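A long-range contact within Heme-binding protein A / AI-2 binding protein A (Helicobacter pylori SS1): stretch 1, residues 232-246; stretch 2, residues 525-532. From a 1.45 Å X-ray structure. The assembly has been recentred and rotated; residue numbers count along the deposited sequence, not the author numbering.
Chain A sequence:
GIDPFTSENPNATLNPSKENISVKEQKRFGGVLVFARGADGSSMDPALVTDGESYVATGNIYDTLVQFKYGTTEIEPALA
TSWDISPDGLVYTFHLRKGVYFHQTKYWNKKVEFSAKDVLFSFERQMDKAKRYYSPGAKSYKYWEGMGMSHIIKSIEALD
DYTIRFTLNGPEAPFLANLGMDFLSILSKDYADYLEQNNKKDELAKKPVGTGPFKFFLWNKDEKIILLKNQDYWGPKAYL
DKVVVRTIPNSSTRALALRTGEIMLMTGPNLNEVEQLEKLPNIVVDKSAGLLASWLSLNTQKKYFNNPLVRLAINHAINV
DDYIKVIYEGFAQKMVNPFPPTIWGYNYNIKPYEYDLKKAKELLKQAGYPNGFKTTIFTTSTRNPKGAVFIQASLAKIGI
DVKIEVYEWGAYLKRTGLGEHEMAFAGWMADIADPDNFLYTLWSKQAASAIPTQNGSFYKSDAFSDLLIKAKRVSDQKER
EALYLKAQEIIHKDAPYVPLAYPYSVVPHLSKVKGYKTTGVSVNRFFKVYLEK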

ATOM      1  N   ASP A 232      13.113  10.606 -22.196  1.00 11.34           N
ATOM      2  CA  ASP A 232      14.190   9.603 -22.339  1.00 13.36           C
ATOM      3  C   ASP A 232      13.882   8.259 -21.679  1.00 13.44           C
ATOM      4  O   ASP A 232      14.765   7.396 -21.562  1.00 13.46           O
ATOM      5  CB  ASP A 232      15.476  10.186 -21.765  1.00 15.16           C
ATOM      6  CG  ASP A 232      15.975  11.408 -22.578  1.00 18.24           C
ATOM      7  OD1 ASP A 232      15.780  11.407 -23.807  1.00 21.84           O
ATOM      8  OD2 ASP A 232      16.503  12.347 -21.977  1.00 23.40           O
ATOM      9  N   TYR A 233      12.644   8.083 -21.216  1.00 10.44           N
ATOM     10  CA  TYR A 233      12.252   6.811 -20.597  1.00  8.68           C
ATOM     11  C   TYR A 233      12.647   5.619 -21.477  1.00  9.14           C
ATOM     12  O   TYR A 233      12.384   5.592 -22.667  1.00  9.46           O
ATOM     13  CB  TYR A 233      10.722   6.852 -20.351  1.00  7.58           C
ATOM     14  CG  TYR A 233      10.143   5.571 -19.806  1.00  6.46           C
ATOM     15  CD1 TYR A 233      10.597   5.023 -18.587  1.00  6.54           C
ATOM     16  CD2 TYR A 233       9.104   4.954 -20.474  1.00  6.21           C
ATOM     17  CE1 TYR A 233       9.998   3.846 -18.125  1.00  5.63           C
ATOM     18  CE2 TYR A 233       8.465   3.832 -19.967  1.00  6.13           C
ATOM     19  CZ  TYR A 233       8.938   3.287 -18.798  1.00  6.16           C
ATOM     20  OH  TYR A 233       8.297   2.105 -18.420  1.00  6.54           O
ATOM     21  N   TRP A 234      13.131   4.565 -20.813  1.00  8.25           N
ATOM     22  CA  TRP A 234      13.559   3.346 -21.521  1.00  9.76           C
ATOM     23  C   TRP A 234      12.437   2.561 -22.160  1.00 10.68           C
ATOM     24  O   TRP A 234      12.678   1.844 -23.135  1.00 12.24           O
ATOM     25  CB  TRP A 234      14.361   2.412 -20.616  1.00  8.51           C
ATOM     26  CG  TRP A 234      13.625   1.986 -19.368  1.00  7.94           C
ATOM     27  CD1 TRP A 234      13.651   2.600 -18.157  1.00  7.61           C
ATOM     28  CD2 TRP A 234      12.741   0.865 -19.249  1.00  8.15           C
ATOM     29  NE1 TRP A 234      12.803   1.940 -17.299  1.00  8.43           N
ATOM     30  CE2 TRP A 234      12.225   0.875 -17.934  1.00  8.08           C
ATOM     31  CE3 TRP A 234      12.272  -0.083 -20.161  1.00  8.72           C
ATOM     32  CZ2 TRP A 234      11.306  -0.086 -17.493  1.00  8.36           C
ATOM     33  CZ3 TRP A 234      11.366  -1.061 -19.709  1.00  8.50           C
ATOM     34  CH2 TRP A 234      10.892  -1.003 -18.377  1.00  8.49           C
ATOM     35  N   GLY A 235      11.228   2.560 -21.618  1.00  8.80           N
ATOM     36  CA  GLY A 235      10.073   1.843 -22.089  1.00  8.88           C
ATOM     37  C   GLY A 235       9.245   2.614 -23.091  1.00  7.73           C
ATOM     38  O   GLY A 235       9.658   3.689 -23.540  1.00  8.22           O
ATOM     39  N   PRO A 236       8.029   2.105 -23.305  1.00  9.18           N
ATOM     40  CA  PRO A 236       7.077   2.803 -24.201  1.00  9.74           C
ATOM     41  C   PRO A 236       6.780   4.168 -23.600  1.00  8.42           C
ATOM     42  O   PRO A 236       6.493   4.269 -22.387  1.00  8.73           O
ATOM     43  CB  PRO A 236       5.817   1.956 -24.198  1.00  9.84           C
ATOM     44  CG  PRO A 236       6.233   0.636 -23.636  1.00 11.36           C
ATOM     45  CD  PRO A 236       7.444   0.871 -22.758  1.00 10.78           C
ATOM     46  N   LYS A 237       6.940   5.219 -24.386  1.00  8.61           N
ATOM     47  CA  LYS A 237       6.832   6.575 -23.840  1.00  9.06           C
ATOM     48  C   LYS A 237       5.413   6.853 -23.292  1.00  7.40           C
ATOM     49  O   LYS A 237       4.431   6.370 -23.869  1.00  9.16           O
ATOM     50  CB  LYS A 237       7.267   7.614 -24.887  1.00 11.01           C
ATOM     51  CG  LYS A 237       8.635   7.398 -25.522  1.00 13.44           C
ATOM     52  CD  LYS A 237       9.738   7.567 -24.516  1.00 14.77           C
ATOM     53  CE  LYS A 237      11.109   7.320 -25.157  1.00 18.11           C
ATOM     54  NZ  LYS A 237      11.262   5.842 -25.199  1.00 24.59           N
ATOM     55  N   ALA A 238       5.363   7.583 -22.185  1.00  7.19           N
ATOM     56  CA  ALA A 238       4.067   7.984 -21.670  1.00  7.87           C
ATOM     57  C   ALA A 238       3.297   8.768 -22.721  1.00  7.84           C
ATOM     58  O   ALA A 238       3.873   9.544 -23.520  1.00  8.37           O
ATOM     59  CB  ALA A 238       4.254   8.850 -20.439  1.00  7.46           C
ATOM     60  N   TYR A 239       1.971   8.713 -22.647  1.00  6.39           N
ATOM     61  CA  TYR A 239       1.163   9.533 -23.529  1.00  6.60           C
ATOM     62  C   TYR A 239       1.049  10.974 -23.118  1.00  6.75           C
ATOM     63  O   TYR A 239       1.079  11.906 -23.941  1.00  7.96           O
ATOM     64  CB  TYR A 239      -0.229   8.984 -23.728  1.00  7.12           C
ATOM     65  CG  TYR A 239      -0.350   7.585 -24.295  1.00  7.85           C
ATOM     66  CD1 TYR A 239       0.057   7.296 -25.601  1.00  9.17           C
ATOM     67  CD2 TYR A 239      -0.970   6.576 -23.586  1.00  8.37           C
ATOM     68  CE1 TYR A 239      -0.045   6.016 -26.118  1.00 10.57           C
ATOM     69  CE2 TYR A 239      -1.129   5.329 -24.109  1.00  9.41           C
ATOM     70  CZ  TYR A 239      -0.703   5.047 -25.395  1.00 10.81           C
ATOM     71  OH  TYR A 239      -0.907   3.800 -25.978  1.00 13.04           O
ATOM     72  N   LEU A 240       0.858  11.178 -21.819  1.00  6.11           N
ATOM     73  CA  LEU A 240       0.637  12.502 -21.279  1.00  6.05           C
ATOM     74  C   LEU A 240       1.904  13.321 -21.183  1.00  5.88           C
ATOM     75  O   LEU A 240       2.994  12.805 -20.859  1.00  6.58           O
ATOM     76  CB  LEU A 240       0.033  12.369 -19.871  1.00  5.69           C
ATOM     77  CG  LEU A 240      -1.384  11.818 -19.859  1.00  6.16           C
ATOM     78  CD1 LEU A 240      -1.721  11.250 -18.488  1.00  6.09           C
ATOM     79  CD2 LEU A 240      -2.428  12.866 -20.265  1.00  6.13           C
ATOM     80  N   ASP A 241       1.822  14.637 -21.342  1.00  5.97           N
ATOM     81  CA  ASP A 241       2.952  15.514 -21.145  1.00  6.30           C
ATOM     82  C   ASP A 241       3.182  15.859 -19.675  1.00  5.79           C
ATOM     83  O   ASP A 241       4.289  16.187 -19.289  1.00  6.90           O
ATOM     84  CB  ASP A 241       2.728  16.870 -21.882  1.00  6.34           C
ATOM     85  CG  ASP A 241       2.588  16.678 -23.371  1.00  7.39           C
ATOM     86  OD1 ASP A 241       3.416  15.935 -23.927  1.00  8.95           O
ATOM     87  OD2 ASP A 241       1.531  17.078 -23.942  1.00 10.01           O
ATOM     88  N   LYS A 242       2.109  15.910 -18.915  1.00  5.38           N
ATOM     89  CA  LYS A 242       2.152  16.425 -17.567  1.00  5.84           C
ATOM     90  C   LYS A 242       1.043  15.770 -16.737  1.00  5.57           C
ATOM     91  O   LYS A 242      -0.049  15.553 -17.223  1.00  6.57           O
ATOM     92  CB  LYS A 242       2.010  17.965 -17.622  1.00  7.47           C
ATOM     93  CG  LYS A 242       1.916  18.700 -16.319  1.00  9.03           C
ATOM     94  CD  LYS A 242       2.012  20.198 -16.693  1.00 13.64           C
ATOM     95  CE  LYS A 242       1.458  21.120 -15.652  1.00 18.46           C
ATOM     96  NZ  LYS A 242       1.645  22.520 -16.169  1.00 18.81           N
ATOM     97  N   VAL A 243       1.312  15.543 -15.453  1.00  5.67           N
ATOM     98  CA  VAL A 243       0.312  15.158 -14.505  1.00  6.47           C
ATOM     99  C   VAL A 243       0.400  16.091 -13.297  1.00  5.71           C
ATOM    100  O   VAL A 243       1.464  16.256 -12.713  1.00  6.82           O
ATOM    101  CB  VAL A 243       0.457  13.692 -14.032  1.00  6.81           C
ATOM    102  CG1 VAL A 243      -0.646  13.344 -13.033  1.00  6.94           C
ATOM    103  CG2 VAL A 243       0.487  12.737 -15.217  1.00  7.32           C
ATOM    104  N   VAL A 244      -0.734  16.676 -12.947  1.00  5.72           N
ATOM    105  CA  VAL A 244      -0.871  17.464 -11.730  1.00  6.19           C
ATOM    106  C   VAL A 244      -1.616  16.568 -10.747  1.00  6.25           C
ATOM    107  O   VAL A 244      -2.768  16.206 -10.978  1.00  7.30           O
ATOM    108  CB  VAL A 244      -1.569  18.800 -11.981  1.00  6.59           C
ATOM    109  CG1 VAL A 244      -1.552  19.627 -10.726  1.00  6.97           C
ATOM    110  CG2 VAL A 244      -0.933  19.591 -13.088  1.00  7.57           C
ATOM    111  N   VAL A 245      -0.973  16.285  -9.620  1.00  5.91           N
ATOM    112  CA  VAL A 245      -1.560  15.469  -8.571  1.00  5.73           C
ATOM    113  C   VAL A 245      -1.971  16.440  -7.467  1.00  4.99           C
ATOM    114  O   VAL A 245      -1.098  16.937  -6.739  1.00  5.45           O
ATOM    115  CB  VAL A 245      -0.571  14.404  -8.047  1.00  5.63           C
ATOM    116  CG1 VAL A 245      -1.196  13.582  -6.912  1.00  5.67           C
ATOM    117  CG2 VAL A 245      -0.130  13.500  -9.178  1.00  6.15           C
ATOM    118  N   ARG A 246      -3.283  16.697  -7.386  1.00  5.44           N
ATOM    119  CA  ARG A 246      -3.814  17.630  -6.416  1.00  6.39           C
ATOM    120  C   ARG A 246      -4.313  16.919  -5.174  1.00  6.05           C
ATOM    121  O   ARG A 246      -4.892  15.829  -5.198  1.00  5.75           O
ATOM    122  CB  ARG A 246      -4.984  18.393  -7.033  1.00  8.34           C
ATOM    123  CG  ARG A 246      -4.546  19.348  -8.147  1.00  8.59           C
ATOM    124  CD  ARG A 246      -5.567  20.395  -8.605  1.00 11.32           C
ATOM    125  NE  ARG A 246      -6.005  21.170  -7.456  1.00 12.29           N
ATOM    126  CZ  ARG A 246      -7.138  21.876  -7.395  1.00 14.75           C
ATOM    127  NH1 ARG A 246      -7.908  21.963  -8.447  1.00 13.37           N
ATOM    128  NH2 ARG A 246      -7.481  22.480  -6.242  1.00 14.87           N
ATOM    129  N   ARG A 525       0.041   4.443 -11.619  1.00  4.92           N
ATOM    130  CA  ARG A 525       0.997   4.767 -12.679  1.00  5.74           C
ATOM    131  C   ARG A 525       0.192   5.311 -13.853  1.00  5.44           C
ATOM    132  O   ARG A 525      -0.860   4.747 -14.214  1.00  6.70           O
ATOM    133  CB  ARG A 525       1.718   3.501 -13.117  1.00  5.51           C
ATOM    134  CG  ARG A 525       2.711   3.056 -12.061  1.00  6.00           C
ATOM    135  CD  ARG A 525       3.328   1.713 -12.388  1.00  5.80           C
ATOM    136  NE  ARG A 525       2.327   0.652 -12.349  1.00  5.70           N
ATOM    137  CZ  ARG A 525       2.465  -0.503 -12.932  1.00  5.14           C
ATOM    138  NH1 ARG A 525       3.511  -0.772 -13.682  1.00  5.18           N
ATOM    139  NH2 ARG A 525       1.525  -1.418 -12.739  1.00  4.77           N
ATOM    140  N   PHE A 526       0.604   6.456 -14.403  1.00  4.84           N
ATOM    141  CA  PHE A 526      -0.164   7.153 -15.434  1.00  4.99           C
ATOM    142  C   PHE A 526       0.385   6.961 -16.827  1.00  5.10           C
ATOM    143  O   PHE A 526      -0.114   7.579 -17.744  1.00  5.07           O
ATOM    144  CB  PHE A 526      -0.233   8.666 -15.103  1.00  5.14           C
ATOM    145  CG  PHE A 526      -0.846   8.935 -13.761  1.00  5.82           C
ATOM    146  CD1 PHE A 526      -2.138   8.510 -13.441  1.00  6.61           C
ATOM    147  CD2 PHE A 526      -0.123   9.581 -12.786  1.00  6.11           C
ATOM    148  CE1 PHE A 526      -2.671   8.640 -12.165  1.00  6.83           C
ATOM    149  CE2 PHE A 526      -0.684   9.785 -11.528  1.00  6.21           C
ATOM    150  CZ  PHE A 526      -1.954   9.338 -11.219  1.00  6.53           C
ATOM    151  N   PHE A 527       1.439   6.170 -17.047  1.00  4.60           N
ATOM    152  CA  PHE A 527       2.039   6.004 -18.361  1.00  5.24           C
ATOM    153  C   PHE A 527       1.118   5.523 -19.461  1.00  5.06           C
ATOM    154  O   PHE A 527       1.454   5.769 -20.626  1.00  6.24           O
ATOM    155  CB  PHE A 527       3.387   5.263 -18.293  1.00  5.05           C
ATOM    156  CG  PHE A 527       3.410   3.819 -17.807  1.00  5.47           C
ATOM    157  CD1 PHE A 527       2.428   3.176 -17.044  1.00  5.43           C
ATOM    158  CD2 PHE A 527       4.566   3.118 -18.060  1.00  5.59           C
ATOM    159  CE1 PHE A 527       2.584   1.857 -16.578  1.00  5.14           C
ATOM    160  CE2 PHE A 527       4.755   1.833 -17.584  1.00  5.59           C
ATOM    161  CZ  PHE A 527       3.766   1.193 -16.857  1.00  5.64           C
ATOM    162  N   LYS A 528       0.038   4.801 -19.147  1.00  5.56           N
ATOM    163  CA  LYS A 528      -0.897   4.268 -20.169  1.00  5.70           C
ATOM    164  C   LYS A 528      -2.122   5.139 -20.306  1.00  5.45           C
ATOM    165  O   LYS A 528      -2.991   4.874 -21.115  1.00  5.58           O
ATOM    166  CB  LYS A 528      -1.309   2.817 -19.899  1.00  5.36           C
ATOM    167  CG  LYS A 528      -0.165   1.891 -19.545  1.00  5.85           C
ATOM    168  CD  LYS A 528       0.929   1.897 -20.611  1.00  5.75           C
ATOM    169  CE  LYS A 528       2.070   0.957 -20.229  1.00  6.32           C
ATOM    170  NZ  LYS A 528       3.183   0.982 -21.192  1.00  7.05           N
ATOM    171  N   VAL A 529      -2.231   6.205 -19.491  1.00  5.48           N
ATOM    172  CA  VAL A 529      -3.453   7.044 -19.520  1.00  5.57           C
ATOM    173  C   VAL A 529      -3.345   8.050 -20.661  1.00  6.09           C
ATOM    174  O   VAL A 529      -2.271   8.598 -20.904  1.00  6.79           O
ATOM    175  CB  VAL A 529      -3.629   7.785 -18.170  1.00  5.80           C
ATOM    176  CG1 VAL A 529      -4.868   8.681 -18.192  1.00  5.83           C
ATOM    177  CG2 VAL A 529      -3.831   6.715 -17.113  1.00  6.45           C
ATOM    178  N   TYR A 530      -4.450   8.298 -21.364  1.00  6.53           N
ATOM    179  CA  TYR A 530      -4.392   9.303 -22.429  1.00  6.99           C
ATOM    180  C   TYR A 530      -5.738   9.975 -22.471  1.00  7.15           C
ATOM    181  O   TYR A 530      -6.740   9.558 -21.854  1.00  7.98           O
ATOM    182  CB  TYR A 530      -4.064   8.676 -23.804  1.00  7.14           C
ATOM    183  CG  TYR A 530      -5.048   7.669 -24.337  1.00  8.03           C
ATOM    184  CD1 TYR A 530      -5.030   6.324 -23.937  1.00  8.05           C
ATOM    185  CD2 TYR A 530      -6.082   8.040 -25.171  1.00  8.11           C
ATOM    186  CE1 TYR A 530      -5.943   5.407 -24.403  1.00  8.68           C
ATOM    187  CE2 TYR A 530      -6.975   7.116 -25.654  1.00  8.80           C
ATOM    188  CZ  TYR A 530      -6.906   5.775 -25.313  1.00  9.50           C
ATOM    189  OH  TYR A 530      -7.800   4.839 -25.832  1.00 12.71           O
ATOM    190  N   LEU A 531      -5.731  11.106 -23.187  1.00  6.72           N
ATOM    191  CA  LEU A 531      -6.954  11.874 -23.383  1.00  7.52           C
ATOM    192  C   LEU A 531      -7.472  11.703 -24.799  1.00  9.55           C
ATOM    193  O   LEU A 531      -6.717  11.841 -25.758  1.00 10.92           O
ATOM    194  CB  LEU A 531      -6.637  13.344 -23.110  1.00  7.74           C
ATOM    195  CG  LEU A 531      -5.965  13.660 -21.771  1.00  7.09           C
ATOM    196  CD1 LEU A 531      -5.773  15.187 -21.605  1.00  7.66           C
ATOM    197  CD2 LEU A 531      -6.725  13.035 -20.607  1.00  8.21           C
ATOM    198  N   GLU A 532      -8.751  11.348 -24.888  1.00 10.10           N
ATOM    199  CA  GLU A 532      -9.315  10.940 -26.157  1.00 14.08           C
ATOM    200  C   GLU A 532      -9.441  12.182 -27.009  1.00 16.29           C
ATOM    201  O   GLU A 532      -9.867  13.223 -26.526  1.00 16.41           O
ATOM    202  CB  GLU A 532     -10.673  10.317 -25.981  1.00 16.55           C
ATOM    203  CG  GLU A 532     -11.028   9.843 -27.382  1.00 24.35           C
ATOM    204  CD  GLU A 532     -12.116   8.818 -27.333  1.00 31.79           C
ATOM    205  OE1 GLU A 532     -13.236   9.267 -26.980  1.00 35.52           O
ATOM    206  OE2 GLU A 532     -11.765   7.649 -27.612  1.00 41.54           O
TER
HETATM  207  O   HOH W   1       4.066   3.684 -21.367  1.00  7.54           O
HETATM  208  O   HOH W   2       2.227   4.876 -23.126  1.00  8.75           O
HETATM  209  O   HOH W   3       0.398   8.796 -20.205  1.00  6.42           O

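Segments far apart in sequence can be joined without a single direct hydrogen bond, provided that water serves the backbone and side chains fill the rest, and this contact is a compact example. Stretch 1 runs as loop until its strand begins at Lys-242; stretch 2 makes a type I turn from Phe-526 to Val-529, closed by Val-529 N to Phe-526 O (3.1 Å), before a short strand. The chains come nearest where the CA atoms of Ala-238 and Phe-527 lie 4.4 Å apart, and there Ala-238 CA makes a CA-H...O contact with Phe-527 O (3.6 Å). Water supplies the stronger links. Water 3 accepts from Leu-240 N (2.9 Å) and donates to Phe-526 O and Val-529 O (both 2.8 Å), tying the loop to both ends of the turn. Water 1 accepts from Lys-528 NZ (2.8 Å), so the ammonium, although its CA-to-CB bond points away, is linked to the opposing loop through Pro-236 O, 2.7 Å from the same water.

Around this hydrated seam the packing is apolar. Leu-240 CD1 approaches Val-529 CB (4.0 Å) while its CD2 meets Leu-531 CG (3.9 Å). Val-243 CG1 packs against Phe-526 CD2 (3.8 Å). Tyr-530 directs its ring edge toward the face of Tyr-239, with centroids 5.5 Å apart and planes at 72°, a favourable quadrupolar arrangement.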